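Local coordinates for rhamnose ABC transporter, rhamnose-binding protein (Actinomyces odontolyticus ATCC 17982, PDB 5BQ3) that probably binds a sugar, most likely rhamnose, outside the membrane and presents it to an ABC transporter for uptake, at residues Q204-L209 / A228-Y233; I139-M144 / A218-T223; R232-S237 / G241-T246; I189-Y194 / Q211-L216; F257-T262 / D325-Y330. One frame throughout, in Å; residues are numbered along the deposited sequence.

Contact 1: residues Q204-L209 / A228-Y233; sequences QEAQGL and AATARY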
# COMPACT_ATOMS: atom_id res chain seq x y z
N GLN A 204 -16.61 -14.30 -12.13
CA GLN A 204 -17.49 -14.27 -13.30
C GLN A 204 -16.84 -13.50 -14.45
O GLN A 204 -16.97 -13.91 -15.60
CB GLN A 204 -18.85 -13.66 -12.95
CG GLN A 204 -19.78 -14.62 -12.21
CD GLN A 204 -20.93 -13.95 -11.49
OE1 GLN A 204 -21.14 -12.73 -11.55
NE2 GLN A 204 -21.71 -14.74 -10.78
N GLU A 205 -16.13 -12.40 -14.12
CA GLU A 205 -15.41 -11.57 -15.10
C GLU A 205 -14.23 -12.32 -15.69
O GLU A 205 -13.98 -12.19 -16.89
CB GLU A 205 -14.95 -10.24 -14.48
CG GLU A 205 -16.07 -9.23 -14.25
CD GLU A 205 -16.91 -8.82 -15.45
OE1 GLU A 205 -16.33 -8.53 -16.52
OE2 GLU A 205 -18.15 -8.77 -15.31
N ALA A 206 -13.53 -13.13 -14.87
CA ALA A 206 -12.39 -13.95 -15.29
C ALA A 206 -12.85 -15.11 -16.18
O ALA A 206 -12.14 -15.48 -17.11
CB ALA A 206 -11.65 -14.49 -14.07
N GLN A 207 -14.04 -15.67 -15.88
CA GLN A 207 -14.67 -16.76 -16.63
C GLN A 207 -15.05 -16.28 -18.04
O GLN A 207 -14.75 -16.97 -19.02
CB GLN A 207 -15.90 -17.28 -15.87
CG GLN A 207 -16.45 -18.61 -16.39
CD GLN A 207 -17.63 -19.14 -15.60
OE1 GLN A 207 -18.13 -18.52 -14.65
NE2 GLN A 207 -18.10 -20.32 -15.98
N GLY A 208 -15.68 -15.11 -18.12
CA GLY A 208 -16.10 -14.48 -19.37
C GLY A 208 -14.94 -13.95 -20.19
O GLY A 208 -15.04 -13.85 -21.42
N LEU A 209 -13.83 -13.59 -19.51
CA LEU A 209 -12.59 -13.08 -20.10
C LEU A 209 -11.94 -14.13 -21.02
O LEU A 209 -11.51 -13.79 -22.12
CB LEU A 209 -11.62 -12.68 -18.97
CG LEU A 209 -10.54 -11.64 -19.25
CD1 LEU A 209 -11.13 -10.33 -19.73
CD2 LEU A 209 -9.72 -11.38 -18.00
N ALA A 228 -7.30 -13.04 -6.47
CA ALA A 228 -7.67 -14.24 -5.71
C ALA A 228 -8.75 -15.05 -6.43
O ALA A 228 -8.65 -16.27 -6.50
CB ALA A 228 -8.14 -13.85 -4.32
N ALA A 229 -9.78 -14.35 -6.97
CA ALA A 229 -10.90 -14.96 -7.69
C ALA A 229 -10.47 -15.48 -9.07
O ALA A 229 -10.99 -16.50 -9.52
CB ALA A 229 -12.03 -13.96 -7.83
N THR A 230 -9.52 -14.78 -9.74
CA THR A 230 -9.00 -15.17 -11.05
C THR A 230 -8.11 -16.41 -10.90
O THR A 230 -8.15 -17.30 -11.75
CB THR A 230 -8.26 -14.00 -11.73
OG1 THR A 230 -9.09 -12.84 -11.68
CG2 THR A 230 -7.92 -14.28 -13.19
N ALA A 231 -7.32 -16.48 -9.80
CA ALA A 231 -6.45 -17.62 -9.49
C ALA A 231 -7.27 -18.86 -9.21
O ALA A 231 -6.89 -19.95 -9.64
CB ALA A 231 -5.57 -17.29 -8.31
N ARG A 232 -8.43 -18.70 -8.53
CA ARG A 232 -9.35 -19.79 -8.20
C ARG A 232 -9.99 -20.34 -9.48
O ARG A 232 -10.21 -21.55 -9.56
CB ARG A 232 -10.42 -19.32 -7.21
CG ARG A 232 -11.09 -20.47 -6.46
CD ARG A 232 -11.99 -20.00 -5.33
NE ARG A 232 -13.22 -19.39 -5.81
CZ ARG A 232 -13.48 -18.09 -5.76
NH1 ARG A 232 -12.60 -17.24 -5.24
NH2 ARG A 232 -14.63 -17.62 -6.22
N TYR A 233 -10.25 -19.47 -10.47
CA TYR A 233 -10.82 -19.87 -11.76
C TYR A 233 -9.79 -20.62 -12.61
O TYR A 233 -10.11 -21.69 -13.12
CB TYR A 233 -11.40 -18.67 -12.53
CG TYR A 233 -11.75 -18.99 -13.97
CD1 TYR A 233 -12.87 -19.76 -14.28
CD2 TYR A 233 -10.94 -18.57 -15.02
CE1 TYR A 233 -13.17 -20.10 -15.60
CE2 TYR A 233 -11.23 -18.91 -16.34
CZ TYR A 233 -12.35 -19.67 -16.63
OH TYR A 233 -12.65 -19.99 -17.93
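The phenol ring of Y233 lies flat against the backbone of the facing helix, with one face over the turn at A206 and Q207. Q207 CA stands 3.9 Å from the ring centroid and 19° off its normal, a CH-pi contact over the face, and A206 C sits above the same face nearer the rim. Y233 can reach across because its CG is anti to the backbone N (chi1 169°), which carries the ring away from its own helix. The stem of Q207 crosses the tyrosine at about a right angle, with Q207 CG 3.7 Å from Y233 CE1. Deeper in, the small methyl of A206 meets the methyl branch of T230, A206 CB to T230 CG2 being 3.8 Å; alanine suits this place because the CA atoms of the pair are just 5.6 Å apart. The T230 hydroxyl is satisfied within its own helix by G226 O. Were Y233 cut back to an alanine, the backbone at A206 and Q207 would probably lose its aromatic cover and a gap would open between the helices. The axes of segments 204-209 and 228-233 approach to 8.9 Å and cross at -50°, with L158 of strand 153-159 touching both A206 and T230: two neighbouring helices on one face of a parallel sheet, as in the Rossmann-like lobes of type I periplasmic binding proteins.

Contact 2: residues I139-M144 / A218-T223; sequences ITMLDM and AIVSPT
In the helix-on-sheet layer of this periplasmic-binding-protein lobe, M141 of helix 134-149 packs on V220 of strand 218-221 and on P222, two residues on. V220 points its side chain at the helix, whereas its neighbour I219 faces the other side of the sheet and packs there on T230 and L209. The branched V220 is at home in an extended strand, and its backbone is bonded to A156 and L158 of the adjoining strand 153-159. M141, modelled as selenomethionine, is long and flexible enough to span the layer: its CG is anti to the carbonyl carbon (chi1 -70°) and the chain bends at its last torsion, bringing the methyl across to the proline CB. M174 of helix 165-180 also touches it. P222 crosses M141 at about a right angle and centres an inverse gamma turn on the way to helix 224-236; proline suits this bend, since its ring holds phi near the value (-80°) that the turn needs. The three touching residues are buried, and only apolar atoms meet between the two segments. M141 SE lies 3.8 Å from V220 CG1, and M141 CE reaches to 3.9 Å from P222 CB.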
# COMPACT_ATOMS: atom_id res chain seq x y z
N ILE A 139 4.93 0.09 -13.34
CA ILE A 139 6.20 -0.38 -13.91
C ILE A 139 6.46 -1.82 -13.44
O ILE A 139 6.74 -2.68 -14.28
CB ILE A 139 7.36 0.60 -13.58
CG1 ILE A 139 7.28 1.85 -14.48
CG2 ILE A 139 8.75 -0.07 -13.71
CD1 ILE A 139 8.01 3.10 -13.97
N THR A 140 6.31 -2.08 -12.12
CA THR A 140 6.50 -3.39 -11.49
C THR A 140 5.61 -4.43 -12.16
O THR A 140 6.11 -5.48 -12.55
CB THR A 140 6.24 -3.29 -9.97
OG1 THR A 140 7.10 -2.29 -9.42
CG2 THR A 140 6.47 -4.62 -9.24
N MSE A 141 4.31 -4.10 -12.35
CA MSE A 141 3.33 -4.97 -12.99
C MSE A 141 3.67 -5.25 -14.45
O MSE A 141 3.67 -6.42 -14.84
CB MSE A 141 1.93 -4.38 -12.85
CG MSE A 141 1.44 -4.43 -11.42
SE MSE A 141 -0.45 -4.25 -11.25
CE MSE A 141 -0.62 -2.32 -11.73
N LEU A 142 4.03 -4.21 -15.24
CA LEU A 142 4.45 -4.37 -16.64
C LEU A 142 5.71 -5.22 -16.75
O LEU A 142 5.83 -5.99 -17.70
CB LEU A 142 4.68 -3.02 -17.31
CG LEU A 142 3.45 -2.21 -17.70
CD1 LEU A 142 3.83 -0.77 -17.92
CD2 LEU A 142 2.78 -2.78 -18.93
N ASP A 143 6.65 -5.08 -15.79
CA ASP A 143 7.90 -5.85 -15.74
C ASP A 143 7.63 -7.34 -15.53
O ASP A 143 8.26 -8.16 -16.18
CB ASP A 143 8.83 -5.33 -14.62
CG ASP A 143 9.79 -4.23 -15.03
OD1 ASP A 143 9.60 -3.62 -16.10
OD2 ASP A 143 10.74 -3.96 -14.25
N MSE A 144 6.68 -7.68 -14.62
CA MSE A 144 6.27 -9.05 -14.31
C MSE A 144 5.52 -9.67 -15.49
O MSE A 144 5.75 -10.84 -15.80
CB MSE A 144 5.40 -9.10 -13.04
CG MSE A 144 6.15 -8.66 -11.78
SE MSE A 144 5.16 -8.89 -10.12
CE MSE A 144 3.64 -7.74 -10.45
N ALA A 218 -1.87 -13.61 -20.70
CA ALA A 218 -1.82 -13.26 -19.27
C ALA A 218 -2.97 -12.34 -18.83
O ALA A 218 -3.63 -11.72 -19.66
CB ALA A 218 -0.50 -12.60 -18.93
N ILE A 219 -3.18 -12.26 -17.50
CA ILE A 219 -4.17 -11.40 -16.85
C ILE A 219 -3.46 -10.59 -15.76
O ILE A 219 -2.74 -11.16 -14.93
CB ILE A 219 -5.40 -12.19 -16.28
CG1 ILE A 219 -6.12 -13.01 -17.37
CG2 ILE A 219 -6.39 -11.24 -15.58
CD1 ILE A 219 -6.98 -14.17 -16.88
N VAL A 220 -3.64 -9.25 -15.77
CA VAL A 220 -3.12 -8.33 -14.76
C VAL A 220 -4.28 -7.95 -13.86
O VAL A 220 -5.29 -7.45 -14.36
CB VAL A 220 -2.43 -7.06 -15.34
CG1 VAL A 220 -1.70 -6.28 -14.24
CG2 VAL A 220 -1.47 -7.41 -16.46
N SER A 221 -4.16 -8.22 -12.55
CA SER A 221 -5.23 -7.88 -11.62
C SER A 221 -4.71 -6.94 -10.53
O SER A 221 -4.17 -7.40 -9.53
CB SER A 221 -5.87 -9.14 -11.04
OG SER A 221 -7.24 -8.88 -10.75
N PRO A 222 -4.86 -5.60 -10.71
CA PRO A 222 -4.36 -4.66 -9.69
C PRO A 222 -5.32 -4.54 -8.50
O PRO A 222 -5.63 -3.43 -8.05
CB PRO A 222 -4.21 -3.36 -10.48
CG PRO A 222 -5.26 -3.44 -11.54
CD PRO A 222 -5.49 -4.88 -11.84
N THR A 223 -5.78 -5.69 -7.97
CA THR A 223 -6.72 -5.82 -6.85
C THR A 223 -6.50 -7.17 -6.16
O THR A 223 -6.43 -8.20 -6.83
CB THR A 223 -8.19 -5.61 -7.33
OG1 THR A 223 -9.10 -6.06 -6.32
CG2 THR A 223 -8.50 -6.31 -8.65

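Contact 3: residues R232-S237 / G241-T246; sequences RYLSTS and GKVFLT
Apolar packing carries this contact, and the forked end of L234 does the work by putting one methyl on each of two residues. Its CG lies beside the backbone N, opposite the carbonyl carbon (chi1 -72°), so that the fork opens between V243 and L245. L234 CD2 rests 3.9 Å from V243 CB, the two side chains crossing at about a right angle; L234 CD1 comes to 3.8 Å from L245 CB and also approaches L245 CD2. Branched aliphatics suit all three places, which are buried, and each residue points toward the other segment. A polar bond tidies the turn after the helix: S237 OG donates to L234 O at 3.1 Å, arriving at 103° to the C=O and above the carbonyl plane. The contact joins helix 224-236 to strand 244-247 and the residue leading into it, the second half of a beta-alpha-beta crossover that starts at strand 218-221. L210 of helix 199-212 touches V243, while T262, just past helix 251-260, borders L234.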
# COMPACT_ATOMS: atom_id res chain seq x y z
N ARG A 232 -8.43 -18.70 -8.53
CA ARG A 232 -9.35 -19.79 -8.20
C ARG A 232 -9.99 -20.34 -9.48
O ARG A 232 -10.21 -21.55 -9.56
CB ARG A 232 -10.42 -19.32 -7.21
CG ARG A 232 -11.09 -20.47 -6.46
CD ARG A 232 -11.99 -20.00 -5.33
NE ARG A 232 -13.22 -19.39 -5.81
CZ ARG A 232 -13.48 -18.09 -5.76
NH1 ARG A 232 -12.60 -17.24 -5.24
NH2 ARG A 232 -14.63 -17.62 -6.22
N TYR A 233 -10.25 -19.47 -10.47
CA TYR A 233 -10.82 -19.87 -11.76
C TYR A 233 -9.79 -20.62 -12.61
O TYR A 233 -10.11 -21.69 -13.12
CB TYR A 233 -11.40 -18.67 -12.53
CG TYR A 233 -11.75 -18.99 -13.97
CD1 TYR A 233 -12.87 -19.76 -14.28
CD2 TYR A 233 -10.94 -18.57 -15.02
CE1 TYR A 233 -13.17 -20.10 -15.60
CE2 TYR A 233 -11.23 -18.91 -16.34
CZ TYR A 233 -12.35 -19.67 -16.63
OH TYR A 233 -12.65 -19.99 -17.93
N LEU A 234 -8.58 -20.04 -12.77
CA LEU A 234 -7.51 -20.61 -13.59
C LEU A 234 -7.03 -21.98 -13.10
O LEU A 234 -6.81 -22.86 -13.92
CB LEU A 234 -6.32 -19.64 -13.69
CG LEU A 234 -6.53 -18.40 -14.56
CD1 LEU A 234 -5.60 -17.29 -14.15
CD2 LEU A 234 -6.36 -18.71 -16.04
N SER A 235 -6.92 -22.16 -11.76
CA SER A 235 -6.48 -23.42 -11.14
C SER A 235 -7.48 -24.57 -11.36
O SER A 235 -7.06 -25.73 -11.42
CB SER A 235 -6.25 -23.23 -9.65
OG SER A 235 -7.43 -22.80 -8.99
N THR A 236 -8.78 -24.25 -11.48
CA THR A 236 -9.86 -25.23 -11.68
C THR A 236 -10.19 -25.43 -13.17
O THR A 236 -10.97 -26.33 -13.50
CB THR A 236 -11.12 -24.81 -10.89
OG1 THR A 236 -11.50 -23.49 -11.26
CG2 THR A 236 -10.93 -24.91 -9.38
N SER A 237 -9.61 -24.60 -14.07
CA SER A 237 -9.85 -24.68 -15.51
C SER A 237 -8.66 -25.31 -16.26
O SER A 237 -7.63 -25.61 -15.65
CB SER A 237 -10.15 -23.29 -16.08
OG SER A 237 -9.02 -22.44 -16.02
N GLY A 241 -1.54 -22.76 -15.76
CA GLY A 241 -0.16 -22.73 -16.22
C GLY A 241 0.01 -22.14 -17.61
O GLY A 241 1.06 -21.58 -17.92
N LYS A 242 -1.03 -22.27 -18.46
CA LYS A 242 -1.06 -21.76 -19.84
C LYS A 242 -1.27 -20.24 -19.86
O LYS A 242 -0.51 -19.53 -20.53
CB LYS A 242 -2.15 -22.48 -20.66
CG LYS A 242 -1.86 -23.95 -20.92
CD LYS A 242 -3.01 -24.64 -21.64
CE LYS A 242 -2.70 -26.09 -21.92
NZ LYS A 242 -3.83 -26.76 -22.62
N VAL A 243 -2.28 -19.74 -19.11
CA VAL A 243 -2.57 -18.31 -18.99
C VAL A 243 -1.94 -17.83 -17.67
O VAL A 243 -2.30 -18.33 -16.60
CB VAL A 243 -4.09 -17.99 -19.08
CG1 VAL A 243 -4.37 -16.51 -18.83
CG2 VAL A 243 -4.66 -18.41 -20.43
N PHE A 244 -0.98 -16.90 -17.77
CA PHE A 244 -0.27 -16.33 -16.62
C PHE A 244 -1.14 -15.34 -15.86
O PHE A 244 -1.95 -14.64 -16.46
CB PHE A 244 1.03 -15.65 -17.07
CG PHE A 244 2.08 -16.59 -17.62
CD1 PHE A 244 3.01 -17.18 -16.77
CD2 PHE A 244 2.14 -16.88 -18.98
CE1 PHE A 244 3.98 -18.06 -17.28
CE2 PHE A 244 3.10 -17.76 -19.48
CZ PHE A 244 4.02 -18.34 -18.63
N LEU A 245 -0.96 -15.27 -14.54
CA LEU A 245 -1.70 -14.33 -13.71
C LEU A 245 -0.75 -13.60 -12.78
O LEU A 245 -0.00 -14.22 -12.02
CB LEU A 245 -2.84 -15.01 -12.92
CG LEU A 245 -3.61 -14.11 -11.93
CD1 LEU A 245 -4.44 -13.06 -12.63
CD2 LEU A 245 -4.46 -14.93 -11.02
N THR A 246 -0.81 -12.27 -12.84
CA THR A 246 -0.01 -11.38 -12.01
C THR A 246 -0.86 -10.16 -11.64
O THR A 246 -2.01 -10.03 -12.08
CB THR A 246 1.32 -11.04 -12.73
OG1 THR A 246 2.16 -10.34 -11.82
CG2 THR A 246 1.14 -10.25 -14.00

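Contact 4: residues I189-Y194 / Q211-L216; sequences IVAKVY and QAHPDL
Between V190 and H213 no sound polar bond forms, nor does one span the two segments elsewhere: V190 O merely comes within 3.3 Å of H213 NE2, at a poor angle, and the contact rests on carbon. V190 CG2 lies over one face of the H213 ring, 4.2 Å from its centroid and 27° off the normal, in a CH-pi contact. The same methyl lies 3.6 Å from L216 CD1, so it touches an aromatic and an aliphatic neighbour at once. H213 and L216 both slide past V190 in the opposite direction to its own side chain. The ring is brought there by a first torsion that sets CG anti to the carbonyl carbon (chi1 -58°). At its other end H213 CE1 meets the methyl of A191, 3.6 Å from A191 CB; a residue this small fits here because L209 also leans on it. A flat, partly exposed histidine can thus touch two strand residues at once. A serine in place of H213 would probably strip V190 CG2 of its aromatic cover and leave the A191 methyl without this neighbour. H213 leaves the helix and begins a type I beta turn to L216, while D215 bridges to K154. This is the return of a beta-alpha-beta unit: edge strand 187-194, helix 199-212, then the turn leading to strand 218-221 of the parallel sheet.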
# COMPACT_ATOMS: atom_id res chain seq x y z
N ILE A 189 -2.84 -4.87 -24.77
CA ILE A 189 -4.03 -4.93 -23.91
C ILE A 189 -5.22 -5.20 -24.84
O ILE A 189 -5.43 -4.46 -25.80
CB ILE A 189 -4.21 -3.66 -23.02
CG1 ILE A 189 -2.95 -3.35 -22.16
CG2 ILE A 189 -5.48 -3.75 -22.15
CD1 ILE A 189 -2.43 -4.47 -21.16
N VAL A 190 -5.93 -6.30 -24.58
CA VAL A 190 -7.06 -6.74 -25.42
C VAL A 190 -8.41 -6.62 -24.67
O VAL A 190 -9.45 -6.70 -25.31
CB VAL A 190 -6.85 -8.17 -25.99
CG1 VAL A 190 -5.61 -8.24 -26.88
CG2 VAL A 190 -6.79 -9.22 -24.89
N ALA A 191 -8.38 -6.43 -23.34
CA ALA A 191 -9.59 -6.31 -22.52
C ALA A 191 -9.33 -5.56 -21.21
O ALA A 191 -8.23 -5.63 -20.66
CB ALA A 191 -10.16 -7.68 -22.22
N LYS A 192 -10.37 -4.87 -20.71
CA LYS A 192 -10.40 -4.13 -19.45
C LYS A 192 -11.73 -4.40 -18.76
O LYS A 192 -12.74 -3.74 -19.06
CB LYS A 192 -10.17 -2.63 -19.68
CG LYS A 192 -8.71 -2.24 -19.89
CD LYS A 192 -8.38 -0.88 -19.27
CE LYS A 192 -8.67 0.28 -20.19
NZ LYS A 192 -8.55 1.58 -19.49
N VAL A 193 -11.76 -5.41 -17.88
CA VAL A 193 -12.96 -5.83 -17.14
C VAL A 193 -12.89 -5.36 -15.68
O VAL A 193 -11.80 -5.10 -15.17
CB VAL A 193 -13.26 -7.34 -17.24
CG1 VAL A 193 -13.69 -7.72 -18.66
CG2 VAL A 193 -12.07 -8.19 -16.78
N TYR A 194 -14.05 -5.26 -15.02
CA TYR A 194 -14.14 -4.77 -13.64
C TYR A 194 -14.87 -5.76 -12.73
O TYR A 194 -16.03 -6.10 -12.96
CB TYR A 194 -14.82 -3.38 -13.62
CG TYR A 194 -14.09 -2.36 -14.46
CD1 TYR A 194 -12.92 -1.75 -14.00
CD2 TYR A 194 -14.53 -2.03 -15.74
CE1 TYR A 194 -12.23 -0.83 -14.79
CE2 TYR A 194 -13.84 -1.12 -16.54
CZ TYR A 194 -12.69 -0.52 -16.06
OH TYR A 194 -12.01 0.39 -16.83
N GLN A 211 -13.64 -16.66 -22.25
CA GLN A 211 -14.69 -17.00 -23.21
C GLN A 211 -14.61 -16.06 -24.42
O GLN A 211 -14.71 -16.52 -25.56
CB GLN A 211 -16.08 -16.94 -22.56
CG GLN A 211 -16.42 -18.18 -21.74
CD GLN A 211 -17.68 -18.06 -20.91
OE1 GLN A 211 -18.43 -17.08 -20.98
NE2 GLN A 211 -17.94 -19.07 -20.10
N ALA A 212 -14.41 -14.74 -24.17
CA ALA A 212 -14.30 -13.70 -25.19
C ALA A 212 -12.89 -13.63 -25.79
O ALA A 212 -12.75 -13.25 -26.96
CB ALA A 212 -14.68 -12.35 -24.59
N HIS A 213 -11.86 -13.97 -25.00
CA HIS A 213 -10.45 -13.96 -25.44
C HIS A 213 -9.77 -15.29 -25.05
O HIS A 213 -9.06 -15.34 -24.04
CB HIS A 213 -9.70 -12.75 -24.84
CG HIS A 213 -10.31 -11.42 -25.18
ND1 HIS A 213 -11.23 -10.82 -24.34
CD2 HIS A 213 -10.10 -10.63 -26.25
CE1 HIS A 213 -11.55 -9.68 -24.93
NE2 HIS A 213 -10.89 -9.52 -26.08
N PRO A 214 -9.98 -16.39 -25.82
CA PRO A 214 -9.34 -17.67 -25.45
C PRO A 214 -7.85 -17.73 -25.80
O PRO A 214 -7.13 -18.57 -25.25
CB PRO A 214 -10.15 -18.71 -26.22
CG PRO A 214 -10.71 -17.99 -27.39
CD PRO A 214 -10.81 -16.53 -27.04
N ASP A 215 -7.38 -16.83 -26.69
CA ASP A 215 -5.98 -16.73 -27.15
C ASP A 215 -5.15 -15.82 -26.21
O ASP A 215 -4.06 -15.35 -26.59
CB ASP A 215 -5.94 -16.22 -28.61
CG ASP A 215 -6.57 -14.85 -28.88
OD1 ASP A 215 -7.42 -14.41 -28.08
OD2 ASP A 215 -6.24 -14.25 -29.93
N LEU A 216 -5.64 -15.62 -24.98
CA LEU A 216 -5.04 -14.80 -23.92
C LEU A 216 -3.73 -15.40 -23.41
O LEU A 216 -3.65 -16.60 -23.16
CB LEU A 216 -6.04 -14.67 -22.77
CG LEU A 216 -6.05 -13.37 -21.98
CD1 LEU A 216 -6.35 -12.18 -22.87
CD2 LEU A 216 -7.10 -13.43 -20.89

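Contact 5: residues F257-T262 / D325-Y330; sequences FVKDGT and DNIDKY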
# COMPACT_ATOMS: atom_id res chain seq x y z
N PHE A 257 -1.81 -20.96 -4.59
CA PHE A 257 -1.75 -20.77 -6.05
C PHE A 257 -0.32 -20.61 -6.56
O PHE A 257 -0.04 -20.99 -7.69
CB PHE A 257 -2.59 -19.55 -6.47
CG PHE A 257 -4.04 -19.65 -6.07
CD1 PHE A 257 -4.88 -20.57 -6.67
CD2 PHE A 257 -4.56 -18.80 -5.10
CE1 PHE A 257 -6.22 -20.66 -6.30
CE2 PHE A 257 -5.91 -18.88 -4.73
CZ PHE A 257 -6.73 -19.81 -5.33
N VAL A 258 0.57 -20.05 -5.72
CA VAL A 258 1.98 -19.85 -6.06
C VAL A 258 2.69 -21.22 -6.07
O VAL A 258 3.52 -21.47 -6.96
CB VAL A 258 2.66 -18.82 -5.11
CG1 VAL A 258 4.14 -18.71 -5.38
CG2 VAL A 258 2.01 -17.45 -5.23
N LYS A 259 2.32 -22.12 -5.14
CA LYS A 259 2.89 -23.47 -5.02
C LYS A 259 2.35 -24.42 -6.10
O LYS A 259 3.11 -25.26 -6.59
CB LYS A 259 2.64 -24.06 -3.62
CG LYS A 259 3.29 -23.29 -2.47
CD LYS A 259 4.80 -23.42 -2.42
CE LYS A 259 5.38 -22.51 -1.37
NZ LYS A 259 6.87 -22.53 -1.37
N ASP A 260 1.05 -24.28 -6.47
CA ASP A 260 0.37 -25.06 -7.52
C ASP A 260 1.00 -24.85 -8.88
O ASP A 260 1.09 -25.79 -9.68
CB ASP A 260 -1.12 -24.63 -7.66
CG ASP A 260 -2.08 -25.00 -6.55
OD1 ASP A 260 -1.61 -25.42 -5.47
OD2 ASP A 260 -3.30 -24.81 -6.74
N GLY A 261 1.37 -23.60 -9.14
CA GLY A 261 1.88 -23.14 -10.42
C GLY A 261 0.92 -22.23 -11.17
O GLY A 261 1.22 -21.82 -12.29
N THR A 262 -0.25 -21.91 -10.55
CA THR A 262 -1.28 -21.02 -11.13
C THR A 262 -0.71 -19.60 -11.24
O THR A 262 -0.91 -18.93 -12.25
CB THR A 262 -2.57 -21.08 -10.28
OG1 THR A 262 -2.96 -22.45 -10.10
CG2 THR A 262 -3.73 -20.31 -10.92
N ASP A 325 9.83 -18.40 -3.50
CA ASP A 325 11.05 -18.36 -2.69
C ASP A 325 10.92 -17.47 -1.44
O ASP A 325 11.76 -17.58 -0.54
CB ASP A 325 12.24 -17.90 -3.54
CG ASP A 325 12.35 -18.61 -4.88
OD1 ASP A 325 12.80 -19.77 -4.89
OD2 ASP A 325 11.97 -18.01 -5.91
N ASN A 326 9.91 -16.58 -1.39
CA ASN A 326 9.72 -15.67 -0.25
C ASN A 326 8.26 -15.59 0.23
O ASN A 326 7.99 -14.87 1.20
CB ASN A 326 10.24 -14.27 -0.62
CG ASN A 326 9.43 -13.52 -1.66
OD1 ASN A 326 8.87 -14.11 -2.60
ND2 ASN A 326 9.38 -12.21 -1.54
N ILE A 327 7.33 -16.34 -0.42
CA ILE A 327 5.90 -16.34 -0.09
C ILE A 327 5.63 -16.77 1.38
O ILE A 327 4.79 -16.15 2.03
CB ILE A 327 5.07 -17.21 -1.10
CG1 ILE A 327 3.54 -17.05 -0.90
CG2 ILE A 327 5.48 -18.69 -1.14
CD1 ILE A 327 2.90 -15.98 -1.71
N ASP A 328 6.38 -17.76 1.90
CA ASP A 328 6.22 -18.30 3.26
C ASP A 328 6.92 -17.44 4.34
O ASP A 328 6.89 -17.81 5.51
CB ASP A 328 6.73 -19.75 3.33
CG ASP A 328 6.05 -20.72 2.38
OD1 ASP A 328 4.83 -20.58 2.17
OD2 ASP A 328 6.74 -21.63 1.88
N LYS A 329 7.53 -16.31 3.95
CA LYS A 329 8.24 -15.41 4.86
C LYS A 329 7.36 -14.22 5.30
O LYS A 329 7.77 -13.46 6.18
CB LYS A 329 9.53 -14.90 4.20
CG LYS A 329 10.59 -15.97 3.99
CD LYS A 329 11.77 -15.43 3.19
CE LYS A 329 12.81 -16.50 2.94
NZ LYS A 329 13.94 -15.99 2.13
N TYR A 330 6.14 -14.08 4.72
CA TYR A 330 5.21 -12.98 5.00
C TYR A 330 3.83 -13.50 5.42
O TYR A 330 3.30 -14.40 4.77
CB TYR A 330 5.08 -12.06 3.77
CG TYR A 330 6.39 -11.44 3.32
CD1 TYR A 330 6.83 -10.24 3.85
CD2 TYR A 330 7.18 -12.06 2.35
CE1 TYR A 330 8.03 -9.66 3.43
CE2 TYR A 330 8.38 -11.49 1.93
CZ TYR A 330 8.79 -10.28 2.46
OH TYR A 330 9.98 -9.73 2.05
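V258, on the last turns of helix 251-260, meets I327 of the 3-10 turn 327-329, so that the C-terminal tail of the chain is laid against a helix of the second lobe of this periplasmic-binding-protein fold. On the packed side the two aliphatic side chains reach toward each other tip to tip, V258 CG2 lying 3.9 Å from I327 CD1. Both are buried, and F266 of strand 266-268 touches each of them, which explains the choice of branched, apolar residues. With its CG1 branch opposite the backbone N (chi1 -171°), I327 directs CG1, and through it CD1, toward V258. The outer side is looser and exposed. K259 bends at chi2 (-71°) and runs past I327 in the opposite sense, its stem covering the isoleucine with K259 CE 3.8 Å from I327 CG2. A lysine suits this rim, since its methylenes can lie on the apolar patch while its ammonium remains at the exposed edge. That ammonium also has a weak bond to A324 O, and D328 OD1 has a long, weak ion pair with R255. Between the two charged ends the salt bridge includes only a weak hydrogen bond, with K259 NZ 3.4 Å from D328 OD2.

In the fold
Contacts 1 to 4 all belong to the lobe built on the four-stranded parallel sheet. Contacts 1 and 3 share helix 224-236, their centres 8 Å apart; contacts 1 and 4 share helix 199-212, at 11 Å. Contact 2 lies on the opposite face of the sheet from these two helices, and strands 218-221 and 244-247 link it to contact 3 by probable backbone hydrogen bonds. Along the chain contact 4 nests inside the loop closed by contact 2, contact 1 interleaves with both, and contacts 3 and 5 follow. Contacts 1 to 4 thus make up a helix-sheet-helix lobe; contact 5, 26 Å from contact 4 between centres, adds the C-terminal tail to it.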